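Local coordinates for hypothetical protein EF2904 (Enterococcus faecalis, PDB 2AZ4), which binds two zinc ions in a metallo-beta-lactamase fold and is probably a hydrolase, perhaps an RNA-binding exonuclease, at residues 29-35 and 83-89; 108-114 and 142-148; 157-163 and 174-180; 182-188 and 210-216. Residue numbers count along the deposited sequence, not the author numbering.

Interaction 1 of 4, residues 29-35 and 83-89; sequences DAHIFFD and YQHTAVF
Parallel pairing of strands distant in sequence is the principle at work where strand 30-34 meets strand 85-89. Both are extended, their axes 4.7 Å apart at closest approach and 19° from parallel, with Ala30 opposite His85, His31 opposite Thr86, Ile32 opposite Ala87 and Phe33 opposite Val88. Tyr83 precedes the strand; its ring (chi1 m) lies face-to-face on that of His31 (chi1 p), centroids 3.8 Å apart and planes at 16°. Gln84 N makes a weak hydrogen bond to Asp29 O (2.8 Å), and His85 N a straighter one to the same oxygen (3.1 Å). The ladder continues from His31 N to His85 O (3.0 Å), Ala87 N to His31 O (3.3 Å) and Phe33 N to Ala87 O (3.1 Å). Val88 CG2 packs on Phe33 CB at 4.1 Å. Phe89 N closes the ladder on Phe33 O (2.9 Å), while Phe89 CE2 touches Ile32 CG2 at 3.8 Å. In the other segment, a cis peptide joins Phe34 to Asp35, whose carboxylate bonds to Tyr186, Ser91 and the zinc ligand His97. The end of this strand pair is thus linked to the metal site through a buried second-shell carboxylate.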
# COMPACT_ATOMS: atom_id res chain seq x y z
N ASP A 29 -6.75 -13.38 27.50
CA ASP A 29 -7.59 -14.02 26.50
C ASP A 29 -7.89 -13.16 25.26
O ASP A 29 -8.88 -13.39 24.54
CB ASP A 29 -8.89 -14.54 27.13
CG ASP A 29 -9.70 -13.45 27.78
OD1 ASP A 29 -9.28 -12.27 27.79
OD2 ASP A 29 -10.80 -13.79 28.29
N ALA A 30 -7.03 -12.18 25.00
CA ALA A 30 -7.16 -11.40 23.77
C ALA A 30 -5.90 -11.44 22.91
O ALA A 30 -4.77 -11.58 23.42
CB ALA A 30 -7.58 -9.95 24.09
N HIS A 31 -6.11 -11.36 21.60
CA HIS A 31 -4.99 -11.19 20.68
C HIS A 31 -5.38 -10.42 19.44
O HIS A 31 -6.54 -10.46 19.01
CB HIS A 31 -4.25 -12.53 20.38
CG HIS A 31 -5.07 -13.58 19.68
ND1 HIS A 31 -6.43 -13.48 19.49
CD2 HIS A 31 -4.70 -14.77 19.14
CE1 HIS A 31 -6.86 -14.56 18.85
NE2 HIS A 31 -5.83 -15.35 18.62
N ILE A 32 -4.41 -9.69 18.90
CA ILE A 32 -4.57 -8.94 17.67
C ILE A 32 -3.52 -9.37 16.65
O ILE A 32 -2.48 -9.93 17.02
CB ILE A 32 -4.49 -7.41 17.88
CG1 ILE A 32 -3.10 -6.99 18.38
CG2 ILE A 32 -5.60 -6.96 18.81
CD1 ILE A 32 -2.85 -5.48 18.46
N PHE A 33 -3.82 -9.15 15.38
CA PHE A 33 -2.93 -9.50 14.29
C PHE A 33 -2.90 -8.30 13.34
O PHE A 33 -3.88 -7.55 13.27
CB PHE A 33 -3.42 -10.73 13.50
CG PHE A 33 -3.51 -12.03 14.33
CD1 PHE A 33 -2.55 -13.03 14.18
CD2 PHE A 33 -4.56 -12.26 15.20
CE1 PHE A 33 -2.64 -14.23 14.93
CE2 PHE A 33 -4.64 -13.46 15.96
CZ PHE A 33 -3.68 -14.43 15.81
N PHE A 34 -1.78 -8.17 12.62
CA PHE A 34 -1.55 -7.12 11.61
C PHE A 34 -0.26 -7.46 10.87
O PHE A 34 0.66 -7.99 11.47
CB PHE A 34 -1.42 -5.73 12.25
CG PHE A 34 -0.44 -5.68 13.41
CD1 PHE A 34 -0.88 -5.91 14.72
CD2 PHE A 34 0.91 -5.42 13.19
CE1 PHE A 34 0.00 -5.88 15.79
CE2 PHE A 34 1.81 -5.38 14.27
CZ PHE A 34 1.36 -5.61 15.56
N ASP A 35 -0.19 -7.20 9.57
CA ASP A 35 -1.35 -6.95 8.71
C ASP A 35 -1.89 -8.31 8.25
O ASP A 35 -1.99 -9.23 9.07
CB ASP A 35 -0.93 -6.04 7.54
CG ASP A 35 -0.59 -4.63 8.00
OD1 ASP A 35 -1.32 -4.09 8.87
OD2 ASP A 35 0.39 -4.03 7.49
N TYR A 83 -8.72 -17.92 22.60
CA TYR A 83 -8.87 -16.50 22.88
C TYR A 83 -10.35 -16.08 22.81
O TYR A 83 -11.07 -16.50 21.90
CB TYR A 83 -8.01 -15.67 21.92
CG TYR A 83 -6.54 -15.82 22.22
CD1 TYR A 83 -5.92 -15.01 23.18
CD2 TYR A 83 -5.76 -16.77 21.57
CE1 TYR A 83 -4.58 -15.14 23.49
CE2 TYR A 83 -4.39 -16.91 21.86
CZ TYR A 83 -3.82 -16.10 22.83
OH TYR A 83 -2.48 -16.23 23.14
N GLN A 84 -10.78 -15.30 23.79
CA GLN A 84 -12.15 -14.78 23.80
C GLN A 84 -12.33 -13.58 22.87
O GLN A 84 -13.43 -13.36 22.37
CB GLN A 84 -12.60 -14.39 25.21
CG GLN A 84 -12.94 -15.60 26.09
CD GLN A 84 -14.06 -16.44 25.50
OE1 GLN A 84 -13.86 -17.60 25.14
NE2 GLN A 84 -15.24 -15.83 25.37
N HIS A 85 -11.24 -12.83 22.65
CA HIS A 85 -11.28 -11.57 21.88
C HIS A 85 -10.17 -11.59 20.84
O HIS A 85 -9.01 -11.77 21.17
CB HIS A 85 -11.07 -10.35 22.79
CG HIS A 85 -11.95 -10.33 24.01
ND1 HIS A 85 -13.26 -9.91 23.97
CD2 HIS A 85 -11.70 -10.68 25.29
CE1 HIS A 85 -13.79 -10.01 25.18
NE2 HIS A 85 -12.86 -10.47 26.00
N THR A 86 -10.56 -11.41 19.57
CA THR A 86 -9.62 -11.47 18.46
C THR A 86 -9.97 -10.33 17.53
O THR A 86 -11.15 -10.01 17.35
CB THR A 86 -9.75 -12.80 17.68
OG1 THR A 86 -9.61 -13.92 18.58
CG2 THR A 86 -8.68 -12.87 16.58
N ALA A 87 -8.95 -9.70 16.94
CA ALA A 87 -9.20 -8.70 15.90
C ALA A 87 -8.00 -8.55 15.00
O ALA A 87 -6.86 -8.85 15.39
CB ALA A 87 -9.54 -7.33 16.54
N VAL A 88 -8.25 -8.03 13.80
CA VAL A 88 -7.18 -7.87 12.84
C VAL A 88 -7.19 -6.41 12.39
O VAL A 88 -8.25 -5.82 12.19
CB VAL A 88 -7.29 -8.85 11.60
CG1 VAL A 88 -6.20 -8.57 10.55
CG2 VAL A 88 -7.20 -10.30 12.00
N PHE A 89 -6.00 -5.85 12.22
CA PHE A 89 -5.85 -4.47 11.77
C PHE A 89 -5.08 -4.45 10.48
O PHE A 89 -4.18 -5.29 10.24
CB PHE A 89 -5.14 -3.64 12.85
CG PHE A 89 -5.92 -3.51 14.10
CD1 PHE A 89 -6.68 -2.36 14.34
CD2 PHE A 89 -5.93 -4.53 15.05
CE1 PHE A 89 -7.44 -2.24 15.53
CE2 PHE A 89 -6.68 -4.43 16.23
CZ PHE A 89 -7.45 -3.29 16.46

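Interaction 2 of 4, residues 108-114 and 142-148; sequences VPLYTLK and REMIGLN
At the margin of a mixed sheet, strand 110-113 pairs in parallel with the edge strand 145-147, the axes 4.5 Å apart at closest approach and crossing at -33°. Tyr111 lies opposite Ile145, Thr112 opposite Gly146 and Leu113 opposite Leu147. Ile145 N bonds to Leu110 O (2.8 Å), Thr112 N to Ile145 O (3.3 Å), Leu147 N to Thr112 O (2.9 Å) and Lys114 N to Leu147 O (2.9 Å). On one face the Tyr111 ring (chi1 m) is met by two branched side chains: Ile145 CD1 approaches its CE1 at 3.5 Å and Leu147 CD1 its CD1 at 3.9 Å, while Pro109 CB also reaches Ile145 CD1 (4.0 Å). Leu110 (chi1 t, chi2 p) points toward segment 142-148 and fits between two long chains, its CD2 lying 3.5 Å from Arg142 CD and 3.6 Å from Met144 CG. Arg142 curls back so that its NH2 holds Val108 O (2.9 Å) and its NH1 holds Glu143 O (3.0 Å). The tightest hollow is at Gly146, whose CA is 3.6 Å from Lys114 CA; a beta carbon there would collide with Lys114 CB. Water 2 joins Lys114 NZ (2.7 Å) to Leu147 O (2.9 Å). Leu113 is the N-cap residue of helix 114-123, and strand 110-113, that helix and strand 145-147 make a beta-alpha-beta unit at the edge of one sheet of the metallo-beta-lactamase fold.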
# COMPACT_ATOMS: atom_id res chain seq x y z
N VAL A 108 -14.39 -12.62 12.78
CA VAL A 108 -13.32 -11.81 13.38
C VAL A 108 -13.40 -10.41 12.76
O VAL A 108 -13.38 -10.30 11.56
CB VAL A 108 -11.93 -12.45 13.16
CG1 VAL A 108 -10.80 -11.53 13.67
CG2 VAL A 108 -11.88 -13.80 13.87
N PRO A 109 -13.51 -9.34 13.59
CA PRO A 109 -13.52 -7.99 13.01
C PRO A 109 -12.19 -7.59 12.40
O PRO A 109 -11.13 -7.97 12.91
CB PRO A 109 -13.83 -7.09 14.20
CG PRO A 109 -13.41 -7.90 15.43
CD PRO A 109 -13.72 -9.32 15.05
N LEU A 110 -12.27 -6.76 11.37
CA LEU A 110 -11.12 -6.29 10.61
C LEU A 110 -11.23 -4.76 10.58
O LEU A 110 -12.24 -4.20 10.12
CB LEU A 110 -11.14 -6.86 9.18
CG LEU A 110 -10.09 -6.36 8.16
CD1 LEU A 110 -8.69 -6.68 8.65
CD2 LEU A 110 -10.30 -6.99 6.77
N TYR A 111 -10.18 -4.12 11.11
CA TYR A 111 -10.18 -2.68 11.38
C TYR A 111 -9.18 -2.00 10.47
O TYR A 111 -8.08 -2.50 10.25
CB TYR A 111 -9.82 -2.35 12.84
CG TYR A 111 -10.83 -2.82 13.87
CD1 TYR A 111 -11.99 -2.08 14.14
CD2 TYR A 111 -10.63 -4.01 14.56
CE1 TYR A 111 -12.91 -2.51 15.06
CE2 TYR A 111 -11.53 -4.45 15.49
CZ TYR A 111 -12.66 -3.70 15.74
OH TYR A 111 -13.55 -4.14 16.65
N THR A 112 -9.55 -0.84 9.97
CA THR A 112 -8.65 -0.10 9.13
C THR A 112 -9.16 1.34 9.09
O THR A 112 -10.27 1.58 9.52
CB THR A 112 -8.51 -0.74 7.72
OG1 THR A 112 -7.35 -0.21 7.08
CG2 THR A 112 -9.74 -0.50 6.83
N LEU A 113 -8.36 2.29 8.62
CA LEU A 113 -8.95 3.61 8.46
C LEU A 113 -9.97 3.54 7.32
O LEU A 113 -9.79 2.79 6.35
CB LEU A 113 -7.91 4.69 8.20
CG LEU A 113 -6.99 5.06 9.39
CD1 LEU A 113 -6.01 6.10 8.97
CD2 LEU A 113 -7.77 5.53 10.66
N LYS A 114 -11.05 4.30 7.45
CA LYS A 114 -12.14 4.28 6.47
C LYS A 114 -11.69 4.50 5.01
O LYS A 114 -12.26 3.88 4.11
CB LYS A 114 -13.29 5.23 6.87
CG LYS A 114 -12.97 6.71 6.80
CD LYS A 114 -14.07 7.56 7.46
CE LYS A 114 -13.71 9.05 7.50
NZ LYS A 114 -12.57 9.33 8.46
N ARG A 142 -14.53 -8.70 1.83
CA ARG A 142 -15.10 -8.90 3.16
C ARG A 142 -15.26 -7.59 3.95
O ARG A 142 -14.69 -6.54 3.57
CB ARG A 142 -14.32 -9.97 3.93
CG ARG A 142 -12.93 -9.53 4.47
CD ARG A 142 -13.06 -8.96 5.88
NE ARG A 142 -13.03 -10.03 6.83
CZ ARG A 142 -13.42 -10.02 8.09
NH1 ARG A 142 -13.93 -8.95 8.69
NH2 ARG A 142 -13.26 -11.14 8.77
N GLU A 143 -16.09 -7.63 4.99
CA GLU A 143 -16.39 -6.45 5.81
C GLU A 143 -15.12 -5.85 6.44
O GLU A 143 -14.25 -6.61 6.90
CB GLU A 143 -17.39 -6.80 6.93
CG GLU A 143 -18.75 -7.29 6.44
CD GLU A 143 -19.69 -7.71 7.57
OE1 GLU A 143 -19.32 -7.63 8.76
OE2 GLU A 143 -20.83 -8.12 7.25
N MET A 144 -15.04 -4.52 6.45
CA MET A 144 -14.01 -3.78 7.19
C MET A 144 -14.73 -2.73 8.02
O MET A 144 -15.65 -2.07 7.52
CB MET A 144 -13.02 -3.08 6.23
CG MET A 144 -12.02 -4.05 5.57
SD MET A 144 -10.93 -3.28 4.39
CE MET A 144 -11.78 -3.68 2.88
N ILE A 145 -14.33 -2.58 9.28
CA ILE A 145 -14.80 -1.46 10.11
C ILE A 145 -13.90 -0.27 9.83
O ILE A 145 -12.75 -0.22 10.28
CB ILE A 145 -14.81 -1.83 11.59
CG1 ILE A 145 -15.79 -2.99 11.83
CG2 ILE A 145 -15.25 -0.63 12.45
CD1 ILE A 145 -15.62 -3.66 13.19
N GLY A 146 -14.42 0.67 9.02
CA GLY A 146 -13.70 1.89 8.69
C GLY A 146 -13.70 2.80 9.91
O GLY A 146 -14.76 3.09 10.49
N LEU A 147 -12.49 3.21 10.31
CA LEU A 147 -12.27 4.05 11.49
C LEU A 147 -11.76 5.44 11.09
O LEU A 147 -11.35 5.66 9.96
CB LEU A 147 -11.23 3.39 12.42
CG LEU A 147 -11.58 2.00 12.96
CD1 LEU A 147 -10.38 1.48 13.78
CD2 LEU A 147 -12.90 2.05 13.82
N ASN A 148 -11.82 6.36 12.05
CA ASN A 148 -11.34 7.71 11.90
C ASN A 148 -9.92 7.82 12.43
O ASN A 148 -9.46 6.98 13.19
CB ASN A 148 -12.27 8.68 12.67
CG ASN A 148 -13.72 8.61 12.20
OD1 ASN A 148 -14.65 8.41 12.99
ND2 ASN A 148 -13.91 8.77 10.91
O HOH W 1 -15.16 -6.60 10.16
O HOH W 2 -10.23 7.98 8.70

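Interaction 3 of 4, residues 157-163 and 174-180; sequences EISVEIV and ALLIRTP
Antiparallel hairpins keep their two strands in register by paired backbone bonds, and strands 158-163 and 174-179 do so at an axis angle of 161° and a closest approach of 4.6 Å. The backbone bonds come in reciprocal pairs: Ser159 N to Arg178 O and Arg178 N to Ser159 O (both 2.7 Å), Glu161 N to Leu176 O (2.8 Å) and Leu176 N to Glu161 O (2.9 Å), Val163 N to Ala174 O (2.9 Å) and Ala174 N to Val163 O (2.7 Å). Val160-Ile177 and Ile162-Leu175 are the non-hydrogen-bonded pairs between them. Apolar contacts on their face join Val160 CG1 to Ile177 CG1 and Ile162 CG1 to Leu175 CD2, each at 4.2 Å; on the other, Val163 CG2 meets Leu176 CG at 4.0 Å. Water 4 links Glu161 OE1 (3.2 Å) to Arg178 NE (2.8 Å), while Glu161 OE2 forms a salt bridge with Lys206. Val160, Leu175 and Ile177 pack on strand 30-34 of the facing sheet; Val163, Ala174 and Leu176 meet helix 197-207, and strand 182-186 adjoins strand 173-179.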
# COMPACT_ATOMS: atom_id res chain seq x y z
N GLU A 157 -8.12 -6.50 27.04
CA GLU A 157 -7.31 -5.48 27.69
C GLU A 157 -6.21 -4.92 26.79
O GLU A 157 -5.33 -4.20 27.27
CB GLU A 157 -6.73 -6.04 28.98
CG GLU A 157 -7.78 -6.21 30.06
CD GLU A 157 -7.15 -6.54 31.41
OE1 GLU A 157 -6.44 -5.68 31.98
OE2 GLU A 157 -7.38 -7.68 31.89
N ILE A 158 -6.25 -5.25 25.50
CA ILE A 158 -5.38 -4.60 24.53
C ILE A 158 -6.06 -3.37 23.94
O ILE A 158 -7.20 -3.42 23.48
CB ILE A 158 -4.98 -5.54 23.35
CG1 ILE A 158 -4.59 -6.92 23.84
CG2 ILE A 158 -3.86 -4.90 22.52
CD1 ILE A 158 -4.31 -7.90 22.70
N SER A 159 -5.33 -2.26 23.93
CA SER A 159 -5.83 -1.02 23.36
C SER A 159 -4.98 -0.64 22.14
O SER A 159 -3.75 -0.65 22.19
CB SER A 159 -5.78 0.07 24.44
OG SER A 159 -5.55 1.34 23.86
N VAL A 160 -5.65 -0.37 21.02
CA VAL A 160 -4.94 -0.12 19.76
C VAL A 160 -5.39 1.22 19.23
O VAL A 160 -6.58 1.43 18.99
CB VAL A 160 -5.21 -1.23 18.70
CG1 VAL A 160 -4.40 -0.97 17.41
CG2 VAL A 160 -4.94 -2.62 19.25
N GLU A 161 -4.44 2.12 19.06
CA GLU A 161 -4.70 3.40 18.43
C GLU A 161 -4.23 3.37 16.99
O GLU A 161 -3.08 3.01 16.70
CB GLU A 161 -4.01 4.55 19.17
CG GLU A 161 -4.50 5.95 18.69
CD GLU A 161 -3.93 7.10 19.51
OE1 GLU A 161 -3.48 6.84 20.64
OE2 GLU A 161 -3.95 8.27 19.03
N ILE A 162 -5.13 3.76 16.07
CA ILE A 162 -4.80 3.75 14.64
C ILE A 162 -4.46 5.16 14.18
O ILE A 162 -5.30 6.06 14.17
CB ILE A 162 -5.91 3.06 13.80
CG1 ILE A 162 -5.49 2.95 12.34
CG2 ILE A 162 -7.25 3.76 13.98
CD1 ILE A 162 -6.22 1.82 11.58
N VAL A 163 -3.22 5.36 13.80
CA VAL A 163 -2.70 6.71 13.65
C VAL A 163 -2.30 6.88 12.21
O VAL A 163 -1.56 6.06 11.72
CB VAL A 163 -1.44 6.88 14.56
CG1 VAL A 163 -0.80 8.26 14.36
CG2 VAL A 163 -1.80 6.65 16.06
N ALA A 174 -0.34 3.68 11.19
CA ALA A 174 0.53 2.94 12.10
C ALA A 174 -0.32 2.58 13.32
O ALA A 174 -1.42 3.13 13.53
CB ALA A 174 1.71 3.82 12.52
N LEU A 175 0.16 1.63 14.13
CA LEU A 175 -0.63 1.19 15.28
C LEU A 175 0.17 1.47 16.53
O LEU A 175 1.38 1.18 16.58
CB LEU A 175 -0.95 -0.31 15.17
CG LEU A 175 -1.59 -0.83 13.87
CD1 LEU A 175 -1.78 -2.32 13.98
CD2 LEU A 175 -2.96 -0.13 13.57
N LEU A 176 -0.49 2.06 17.53
CA LEU A 176 0.10 2.19 18.85
C LEU A 176 -0.66 1.23 19.73
O LEU A 176 -1.88 1.36 19.90
CB LEU A 176 -0.03 3.61 19.41
CG LEU A 176 0.56 4.80 18.66
CD1 LEU A 176 0.33 6.01 19.53
CD2 LEU A 176 2.01 4.63 18.42
N ILE A 177 0.05 0.27 20.29
CA ILE A 177 -0.57 -0.86 20.98
C ILE A 177 -0.25 -0.88 22.48
O ILE A 177 0.91 -0.90 22.86
CB ILE A 177 -0.14 -2.19 20.30
CG1 ILE A 177 -0.60 -2.20 18.84
CG2 ILE A 177 -0.71 -3.44 21.05
CD1 ILE A 177 0.37 -2.96 17.89
N ARG A 178 -1.27 -0.87 23.33
CA ARG A 178 -1.02 -0.92 24.76
C ARG A 178 -1.71 -2.10 25.43
O ARG A 178 -2.88 -2.38 25.15
CB ARG A 178 -1.40 0.40 25.43
CG ARG A 178 -0.45 1.52 25.05
CD ARG A 178 -0.88 2.80 25.71
NE ARG A 178 -0.78 3.94 24.81
CZ ARG A 178 0.23 4.80 24.78
NH1 ARG A 178 1.27 4.66 25.59
NH2 ARG A 178 0.20 5.81 23.91
N THR A 179 -0.95 -2.80 26.27
CA THR A 179 -1.50 -3.66 27.32
C THR A 179 -1.19 -2.96 28.65
O THR A 179 -0.44 -1.97 28.66
CB THR A 179 -0.88 -5.06 27.28
OG1 THR A 179 0.53 -4.98 27.53
CG2 THR A 179 -1.09 -5.70 25.92
N PRO A 180 -1.78 -3.42 29.78
CA PRO A 180 -1.55 -2.67 31.03
C PRO A 180 -0.08 -2.36 31.39
O PRO A 180 0.18 -1.33 32.01
CB PRO A 180 -2.21 -3.56 32.08
CG PRO A 180 -3.32 -4.22 31.31
CD PRO A 180 -2.68 -4.56 30.00
O HOH W 3 -3.19 2.29 22.55
O HOH W 4 -1.80 4.62 22.31

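Interaction 4 of 4, residues 182-188 and 210-216; sequences HFITYTG and TELLMME
A beta-alpha-beta unit of the metallo-beta-lactamase fold, made of strand 182-186, helix 197-207 and strand 212-216, brings these segments together beside the dizinc site. The strands run parallel, their axes 4.7 Å apart at closest approach and only 2° from alignment, with Thr185 opposite Leu213 and Tyr186 opposite Met214. Thr185 N bonds to Leu212 O (2.8 Å), Met214 N to Thr185 O (2.7 Å) and Thr187 N to Met214 O (3.0 Å). At the entry to the pair, Glu211 N bonds to Phe183 O (2.9 Å), and Glu211 OE2 accepts a hydrogen bond from His182 ND1 (2.7 Å). Thr185 OG1 and Thr210 OG1 share a hydrogen bond of 2.9 Å, and Thr210 CB sits over the Phe183 ring in a CH-pi contact, 4.0 Å from its centroid. On the face bearing Tyr186, Ile184 (chi1 p) sets CG2 3.4 Å from Leu212 CB and CD1 3.7 Å from Met214 CE, and these side chains meet Val9 of strand 7-13. On the other face Thr185 CG2 lies 3.8 Å from Leu213 CD1, and Thr187, pointing toward segment 210-216, brings CG2 within 3.7 Å of the same atom. Near the metals, Glu216 bonds to His382 and Leu190, while Tyr186 OH bonds to Asp35. The chain turns at Gly188, where phi is 64°; just before it, Thr187 OG1 (chi1 p) accepts from Glu216 N at 3.2 Å and donates to Gly188 O at 2.8 Å.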
# COMPACT_ATOMS: atom_id res chain seq x y z
N HIS A 182 2.63 -2.55 28.96
CA HIS A 182 3.48 -2.32 27.79
C HIS A 182 2.89 -1.44 26.70
O HIS A 182 1.67 -1.38 26.52
CB HIS A 182 3.93 -3.65 27.18
CG HIS A 182 4.60 -4.54 28.16
ND1 HIS A 182 5.93 -4.40 28.51
CD2 HIS A 182 4.12 -5.56 28.91
CE1 HIS A 182 6.24 -5.31 29.41
NE2 HIS A 182 5.16 -6.03 29.67
N PHE A 183 3.81 -0.81 25.97
CA PHE A 183 3.49 0.11 24.90
C PHE A 183 4.42 -0.24 23.75
O PHE A 183 5.64 -0.09 23.86
CB PHE A 183 3.73 1.56 25.36
CG PHE A 183 3.68 2.59 24.24
CD1 PHE A 183 2.78 2.45 23.17
CD2 PHE A 183 4.50 3.70 24.28
CE1 PHE A 183 2.74 3.39 22.14
CE2 PHE A 183 4.46 4.67 23.26
CZ PHE A 183 3.58 4.52 22.19
N ILE A 184 3.84 -0.73 22.65
CA ILE A 184 4.60 -1.10 21.47
C ILE A 184 3.98 -0.44 20.21
O ILE A 184 2.86 0.02 20.24
CB ILE A 184 4.74 -2.63 21.33
CG1 ILE A 184 3.41 -3.29 20.99
CG2 ILE A 184 5.38 -3.21 22.61
CD1 ILE A 184 3.55 -4.76 20.69
N THR A 185 4.75 -0.38 19.13
CA THR A 185 4.38 0.42 17.99
C THR A 185 4.74 -0.31 16.71
O THR A 185 5.84 -0.84 16.59
CB THR A 185 5.12 1.78 18.02
OG1 THR A 185 4.78 2.48 19.22
CG2 THR A 185 4.74 2.62 16.82
N TYR A 186 3.79 -0.33 15.76
CA TYR A 186 3.97 -0.91 14.44
C TYR A 186 3.85 0.22 13.44
O TYR A 186 2.82 0.87 13.39
CB TYR A 186 2.87 -1.94 14.20
CG TYR A 186 2.84 -2.47 12.79
CD1 TYR A 186 3.98 -3.07 12.22
CD2 TYR A 186 1.69 -2.34 12.00
CE1 TYR A 186 3.95 -3.57 10.90
CE2 TYR A 186 1.65 -2.83 10.70
CZ TYR A 186 2.77 -3.44 10.15
OH TYR A 186 2.73 -3.94 8.87
N THR A 187 4.89 0.49 12.66
CA THR A 187 4.90 1.68 11.81
C THR A 187 4.02 1.56 10.57
O THR A 187 3.59 2.57 10.01
CB THR A 187 6.34 2.07 11.31
OG1 THR A 187 6.90 0.99 10.55
CG2 THR A 187 7.23 2.40 12.47
N GLY A 188 3.77 0.33 10.14
CA GLY A 188 3.25 0.07 8.81
C GLY A 188 4.32 0.54 7.84
O GLY A 188 5.52 0.51 8.17
N THR A 210 8.47 4.43 22.91
CA THR A 210 7.83 3.12 22.84
C THR A 210 8.79 2.01 23.24
O THR A 210 9.98 2.07 22.92
CB THR A 210 7.19 2.85 21.44
OG1 THR A 210 6.38 1.67 21.51
CG2 THR A 210 8.24 2.66 20.37
N GLU A 211 8.28 0.99 23.91
CA GLU A 211 9.14 -0.12 24.36
C GLU A 211 9.60 -0.99 23.23
O GLU A 211 10.65 -1.60 23.29
CB GLU A 211 8.41 -1.00 25.35
CG GLU A 211 7.96 -0.26 26.56
CD GLU A 211 7.06 -1.07 27.43
OE1 GLU A 211 6.17 -0.44 28.06
OE2 GLU A 211 7.24 -2.32 27.49
N LEU A 212 8.79 -1.07 22.18
CA LEU A 212 9.13 -1.93 21.07
C LEU A 212 8.59 -1.33 19.78
O LEU A 212 7.37 -1.28 19.57
CB LEU A 212 8.57 -3.33 21.31
CG LEU A 212 9.05 -4.43 20.36
CD1 LEU A 212 10.40 -4.99 20.83
CD2 LEU A 212 7.99 -5.52 20.34
N LEU A 213 9.51 -0.86 18.94
CA LEU A 213 9.19 -0.26 17.65
C LEU A 213 9.42 -1.26 16.53
O LEU A 213 10.56 -1.56 16.18
CB LEU A 213 10.05 1.00 17.42
CG LEU A 213 9.86 1.76 16.09
CD1 LEU A 213 8.44 2.22 16.00
CD2 LEU A 213 10.79 2.97 16.02
N MET A 214 8.32 -1.76 15.97
CA MET A 214 8.32 -2.65 14.82
C MET A 214 8.25 -1.80 13.55
O MET A 214 7.18 -1.30 13.21
CB MET A 214 7.17 -3.68 14.92
CG MET A 214 7.31 -4.65 16.13
SD MET A 214 5.83 -5.53 16.67
CE MET A 214 4.84 -4.16 17.24
N MET A 215 9.38 -1.64 12.88
CA MET A 215 9.55 -0.64 11.82
C MET A 215 10.04 -1.19 10.48
O MET A 215 11.01 -1.96 10.43
CB MET A 215 10.48 0.48 12.31
CG MET A 215 10.87 1.54 11.26
SD MET A 215 11.69 2.92 12.10
CE MET A 215 12.03 4.00 10.71
N GLU A 216 9.39 -0.75 9.40
CA GLU A 216 9.80 -1.08 8.05
C GLU A 216 11.22 -0.60 7.70
O GLU A 216 11.74 0.36 8.29
CB GLU A 216 8.81 -0.50 7.02
CG GLU A 216 8.80 1.01 6.97
CD GLU A 216 8.97 1.55 5.57
OE1 GLU A 216 7.99 2.10 5.03
OE2 GLU A 216 10.08 1.42 4.99

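Overall arrangement
Two sheets packed face to face illustrate how a metallo-beta-lactamase fold places its metals at the ends of strands. Interactions 1 and 2 share one sheet, joined where Val88 O meets Tyr111 N at 2.8 Å; interactions 3 and 4 share the other, joined where Ile177 N meets Ile184 O at 2.8 Å. Across the interior, Ile32 CD1 touches Val160 CG2 at 3.6 Å, and Ile162 CD1 reaches Leu113 N at 3.7 Å. Interactions 1 and 4 converge closest to the metals: Asp35 OD2 lies 2.7 Å from Tyr186 OH, and the side chains of Asp35 and Glu216 each come within about 7 Å of a zinc ion. Interactions 2 and 4 do not touch, their nearest atoms about 10 Å apart.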